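Local atomic coordinates of histone-lysine N-methyltransferase, H3 lysine-9 specific SUVH6 (PDB entry 6A5K), a protein that transfers methyl groups from S-adenosylmethionine to a lysine of histone H3 and probably links this activity to non-CG DNA methylation through its SRA domain. Residues K266-Y278 with D442-N454. The protein carries 1 engineered substitution. Sequence-based numbering, arbitrary orientation.
Sequences KPPLFTYTVKLIY and DAASKGNVGRFIN. With SAM (S-adenosylmethionine), chain F.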
# COMPACT_ATOMS: atom_id res chain seq x y z
N LYS A 266 -14.83 -21.80 11.07
CA LYS A 266 -13.57 -22.18 10.43
C LYS A 266 -13.66 -21.77 8.97
O LYS A 266 -14.76 -21.51 8.48
CB LYS A 266 -13.30 -23.68 10.59
CG LYS A 266 -12.52 -24.04 11.84
CD LYS A 266 -13.32 -23.74 13.10
CE LYS A 266 -12.56 -24.09 14.36
NZ LYS A 266 -13.38 -23.85 15.58
N PRO A 267 -12.51 -21.69 8.26
CA PRO A 267 -12.55 -21.24 6.86
C PRO A 267 -13.44 -22.12 5.98
O PRO A 267 -13.54 -23.32 6.23
CB PRO A 267 -11.09 -21.32 6.42
CG PRO A 267 -10.31 -21.23 7.69
CD PRO A 267 -11.13 -21.91 8.73
N PRO A 268 -14.07 -21.52 4.96
CA PRO A 268 -15.01 -22.25 4.11
C PRO A 268 -14.33 -23.32 3.26
O PRO A 268 -13.12 -23.28 3.02
CB PRO A 268 -15.61 -21.16 3.23
CG PRO A 268 -14.58 -20.10 3.19
CD PRO A 268 -13.94 -20.11 4.55
N LEU A 269 -15.14 -24.27 2.81
CA LEU A 269 -14.65 -25.40 2.06
C LEU A 269 -14.41 -25.01 0.61
O LEU A 269 -15.27 -24.40 -0.02
CB LEU A 269 -15.66 -26.55 2.15
CG LEU A 269 -15.42 -27.84 1.39
CD1 LEU A 269 -14.22 -28.55 1.99
CD2 LEU A 269 -16.66 -28.72 1.49
N PHE A 270 -13.22 -25.35 0.10
CA PHE A 270 -12.87 -25.17 -1.31
C PHE A 270 -11.54 -25.86 -1.59
O PHE A 270 -10.80 -26.17 -0.67
CB PHE A 270 -12.80 -23.68 -1.69
CG PHE A 270 -11.58 -22.97 -1.15
CD1 PHE A 270 -11.51 -22.58 0.18
CD2 PHE A 270 -10.50 -22.70 -1.98
CE1 PHE A 270 -10.39 -21.94 0.67
CE2 PHE A 270 -9.37 -22.06 -1.49
CZ PHE A 270 -9.32 -21.68 -0.17
N THR A 271 -11.24 -26.08 -2.87
CA THR A 271 -9.97 -26.68 -3.25
C THR A 271 -8.95 -25.59 -3.61
O THR A 271 -9.15 -24.83 -4.56
CB THR A 271 -10.13 -27.64 -4.44
OG1 THR A 271 -11.12 -28.63 -4.13
CG2 THR A 271 -8.81 -28.33 -4.77
N TYR A 272 -7.86 -25.52 -2.85
CA TYR A 272 -6.87 -24.49 -3.10
C TYR A 272 -6.09 -24.79 -4.37
O TYR A 272 -5.63 -25.91 -4.56
CB TYR A 272 -5.90 -24.33 -1.91
CG TYR A 272 -5.21 -22.98 -1.94
CD1 TYR A 272 -4.11 -22.76 -2.76
CD2 TYR A 272 -5.68 -21.93 -1.17
CE1 TYR A 272 -3.49 -21.52 -2.81
CE2 TYR A 272 -5.07 -20.69 -1.21
CZ TYR A 272 -3.97 -20.48 -2.03
OH TYR A 272 -3.38 -19.25 -2.06
N THR A 273 -5.95 -23.78 -5.22
CA THR A 273 -5.22 -23.95 -6.47
C THR A 273 -4.29 -22.77 -6.73
O THR A 273 -4.71 -21.61 -6.65
CB THR A 273 -6.18 -24.10 -7.67
OG1 THR A 273 -7.26 -24.97 -7.31
CG2 THR A 273 -5.44 -24.67 -8.86
N VAL A 274 -3.03 -23.04 -7.05
CA VAL A 274 -2.09 -21.98 -7.40
C VAL A 274 -1.99 -21.81 -8.92
O VAL A 274 -1.30 -20.92 -9.41
CB VAL A 274 -0.68 -22.23 -6.83
CG1 VAL A 274 -0.75 -22.59 -5.36
CG2 VAL A 274 0.02 -23.34 -7.61
N LYS A 275 -2.70 -22.66 -9.66
CA LYS A 275 -2.64 -22.60 -11.12
C LYS A 275 -4.00 -22.36 -11.76
O LYS A 275 -5.01 -22.93 -11.35
CB LYS A 275 -2.03 -23.89 -11.67
CG LYS A 275 -0.61 -24.15 -11.20
CD LYS A 275 0.37 -24.19 -12.36
CE LYS A 275 0.90 -25.60 -12.60
NZ LYS A 275 2.26 -25.59 -13.21
N LEU A 276 -4.01 -21.51 -12.78
CA LEU A 276 -5.23 -21.27 -13.54
C LEU A 276 -5.69 -22.54 -14.23
O LEU A 276 -4.88 -23.34 -14.71
CB LEU A 276 -5.02 -20.16 -14.56
CG LEU A 276 -4.97 -18.73 -14.03
CD1 LEU A 276 -4.54 -17.77 -15.13
CD2 LEU A 276 -6.33 -18.34 -13.47
N ILE A 277 -7.00 -22.73 -14.28
CA ILE A 277 -7.56 -23.85 -15.02
C ILE A 277 -8.18 -23.34 -16.31
O ILE A 277 -9.14 -22.58 -16.30
CB ILE A 277 -8.60 -24.60 -14.19
CG1 ILE A 277 -7.97 -25.05 -12.87
CG2 ILE A 277 -9.18 -25.79 -14.97
CD1 ILE A 277 -8.97 -25.53 -11.85
N TYR A 278 -7.59 -23.75 -17.43
CA TYR A 278 -8.02 -23.31 -18.75
C TYR A 278 -9.00 -24.30 -19.36
O TYR A 278 -8.89 -25.51 -19.12
CB TYR A 278 -6.83 -23.14 -19.69
CG TYR A 278 -5.91 -21.98 -19.37
CD1 TYR A 278 -6.19 -20.70 -19.83
CD2 TYR A 278 -4.74 -22.17 -18.64
CE1 TYR A 278 -5.35 -19.63 -19.55
CE2 TYR A 278 -3.89 -21.11 -18.36
CZ TYR A 278 -4.20 -19.85 -18.82
OH TYR A 278 -3.36 -18.79 -18.54
N ASP A 442 -13.79 -18.18 -12.26
CA ASP A 442 -14.64 -18.78 -11.25
C ASP A 442 -13.77 -19.41 -10.17
O ASP A 442 -13.13 -20.44 -10.41
CB ASP A 442 -15.58 -19.82 -11.88
CG ASP A 442 -16.53 -20.47 -10.87
OD1 ASP A 442 -16.39 -20.26 -9.65
OD2 ASP A 442 -17.43 -21.21 -11.31
N ALA A 443 -13.75 -18.81 -8.99
CA ALA A 443 -12.93 -19.32 -7.89
C ALA A 443 -13.76 -19.96 -6.78
O ALA A 443 -13.28 -20.12 -5.66
CB ALA A 443 -12.06 -18.19 -7.32
N ALA A 444 -15.00 -20.33 -7.08
CA ALA A 444 -15.91 -20.85 -6.06
C ALA A 444 -15.50 -22.23 -5.58
O ALA A 444 -15.45 -22.49 -4.37
CB ALA A 444 -17.33 -20.89 -6.57
N SER A 445 -15.22 -23.12 -6.52
CA SER A 445 -14.85 -24.50 -6.21
C SER A 445 -13.35 -24.65 -6.08
O SER A 445 -12.85 -25.30 -5.15
CB SER A 445 -15.37 -25.46 -7.28
OG SER A 445 -16.79 -25.54 -7.26
N LYS A 446 -12.63 -24.06 -7.03
CA LYS A 446 -11.18 -24.12 -7.08
C LYS A 446 -10.62 -22.71 -7.23
O LYS A 446 -10.95 -22.01 -8.18
CB LYS A 446 -10.72 -25.00 -8.25
CG LYS A 446 -11.38 -26.37 -8.28
CD LYS A 446 -10.88 -27.21 -9.45
CE LYS A 446 -11.85 -28.32 -9.79
NZ LYS A 446 -13.18 -27.79 -10.20
N GLY A 447 -9.78 -22.29 -6.29
CA GLY A 447 -9.19 -20.96 -6.35
C GLY A 447 -8.09 -20.77 -5.34
O GLY A 447 -7.80 -21.67 -4.54
N ASN A 448 -7.45 -19.60 -5.37
CA ASN A 448 -6.42 -19.26 -4.39
C ASN A 448 -6.92 -18.20 -3.42
O ASN A 448 -8.12 -17.93 -3.34
CB ASN A 448 -5.14 -18.79 -5.09
CG ASN A 448 -5.26 -17.39 -5.67
OD1 ASN A 448 -6.35 -16.90 -5.95
ND2 ASN A 448 -4.11 -16.74 -5.86
N VAL A 449 -6.00 -17.60 -2.68
CA VAL A 449 -6.34 -16.65 -1.62
C VAL A 449 -7.11 -15.43 -2.17
O VAL A 449 -7.86 -14.77 -1.44
CB VAL A 449 -5.07 -16.18 -0.87
CG1 VAL A 449 -4.15 -15.37 -1.80
CG2 VAL A 449 -5.42 -15.38 0.39
N GLY A 450 -6.93 -15.15 -3.45
CA GLY A 450 -7.59 -14.02 -4.08
C GLY A 450 -9.10 -14.04 -3.94
O GLY A 450 -9.73 -12.98 -3.91
N ARG A 451 -9.68 -15.24 -3.82
CA ARG A 451 -11.13 -15.37 -3.69
C ARG A 451 -11.64 -14.72 -2.40
O ARG A 451 -12.83 -14.46 -2.27
CB ARG A 451 -11.56 -16.86 -3.73
CG ARG A 451 -11.29 -17.61 -2.43
CD ARG A 451 -11.31 -19.14 -2.60
NE ARG A 451 -12.63 -19.66 -2.97
CZ ARG A 451 -13.64 -19.81 -2.12
NH1 ARG A 451 -13.51 -19.44 -0.85
NH2 ARG A 451 -14.80 -20.30 -2.53
N PHE A 452 -10.76 -14.45 -1.45
CA PHE A 452 -11.19 -13.95 -0.14
C PHE A 452 -11.08 -12.43 0.01
O PHE A 452 -11.51 -11.88 1.02
CB PHE A 452 -10.40 -14.63 0.97
CG PHE A 452 -10.78 -16.05 1.21
CD1 PHE A 452 -9.90 -17.08 0.91
CD2 PHE A 452 -12.03 -16.37 1.74
CE1 PHE A 452 -10.26 -18.40 1.14
CE2 PHE A 452 -12.39 -17.69 1.97
CZ PHE A 452 -11.50 -18.71 1.67
N ILE A 453 -10.51 -11.75 -0.99
CA ILE A 453 -10.36 -10.29 -0.91
C ILE A 453 -11.72 -9.59 -1.06
O ILE A 453 -12.42 -9.79 -2.06
CB ILE A 453 -9.38 -9.75 -1.98
CG1 ILE A 453 -8.02 -10.43 -1.84
CG2 ILE A 453 -9.23 -8.23 -1.86
CD1 ILE A 453 -7.07 -10.14 -2.99
N ASN A 454 -12.09 -8.80 -0.06
CA ASN A 454 -13.39 -8.14 -0.04
C ASN A 454 -13.43 -6.86 -0.87
O ASN A 454 -12.41 -6.36 -1.30
CB ASN A 454 -13.79 -7.84 1.41
CG ASN A 454 -14.27 -9.08 2.15
OD1 ASN A 454 -14.89 -9.96 1.55
ND2 ASN A 454 -13.98 -9.16 3.44
N SAM F . -16.07 -12.43 2.46
CA SAM F . -15.93 -13.57 1.54
C SAM F . -15.86 -14.93 2.25
O SAM F . -15.61 -15.96 1.61
OXT SAM F . -16.05 -15.02 3.46
CB SAM F . -14.70 -13.39 0.64
CG SAM F . -14.98 -12.42 -0.49
SD SAM F . -16.18 -13.19 -1.60
CE SAM F . -15.25 -13.09 -3.12
C5' SAM F . -17.39 -11.90 -1.96
C4' SAM F . -18.47 -11.87 -0.90
O4' SAM F . -17.97 -11.27 0.28
C3' SAM F . -19.65 -11.03 -1.35
O3' SAM F . -20.60 -11.81 -2.04
C2' SAM F . -20.18 -10.54 -0.02
O2' SAM F . -20.94 -11.58 0.55
C1' SAM F . -18.93 -10.39 0.81
N9 SAM F . -18.43 -9.00 0.71
C8 SAM F . -17.25 -8.57 0.17
N7 SAM F . -17.18 -7.22 0.27
C5 SAM F . -18.31 -6.78 0.87
C6 SAM F . -18.77 -5.51 1.22
N6 SAM F . -18.03 -4.42 0.98
N1 SAM F . -20.00 -5.38 1.82
C2 SAM F . -20.77 -6.49 2.09
N3 SAM F . -20.32 -7.75 1.75
C4 SAM F . -19.11 -7.89 1.15
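The ring of Phe270 carries the guanidinium of Arg451 flat on one face, the two planes only 6° apart and their centres 4.3 Å from each other, a cation-pi stack to which Arg451 CD adds a CH-pi contact. Near the plane of the same ring, at its edge, lies Gly447 O, and Phe452 turns its own edge toward Phe270 in an offset edge-to-face pair with planes at 71°. Pro268 CG reaches the Phe452 edge as well, 3.5 Å from Phe452 CE2. With chi1 at 74°, Phe270 sets CG between its backbone N and carbonyl carbon, which swings the ring in over the arginine. Rotation of the guanidinium is fixed in turn by Arg451 NE, which gives a nearly straight, in-plane bond to Ala443 O (2.8 Å). The Tyr272 ring has Gly447 O and Asn448 CA over one face, the latter a CH-pi contact, while its OH accepts from Val449 N at 3.2 Å and also bonds Glu252. A phenylalanine in place of Tyr272 would probably leave Val449 N and the Glu252 carboxylate without this shared partner. The Phe270 and Tyr272 rings lie on one side of a two-strand parallel sheet, with Thr271 and Lys446 on the other: Thr271 N donates to Ser445 O (2.9 Å), Gly447 N to Thr271 O, and Thr273 N to Gly447 O from above the carbonyl plane. This pairing illustrates how a pre-SET segment is stitched onto the SET domain beside its cofactor site. The 3-10 segment 449-452 leads through Ile453 to Asn454, whose OD1 accepts from the S-adenosylmethionine N at 2.9 Å. Around the contact, Phe452 packs on strands 355-359 and 365-369, whereas Ile277 bonds through its backbone to Gly384 and Leu386, and Asp442 to Glu385, at and beside strand 385-388.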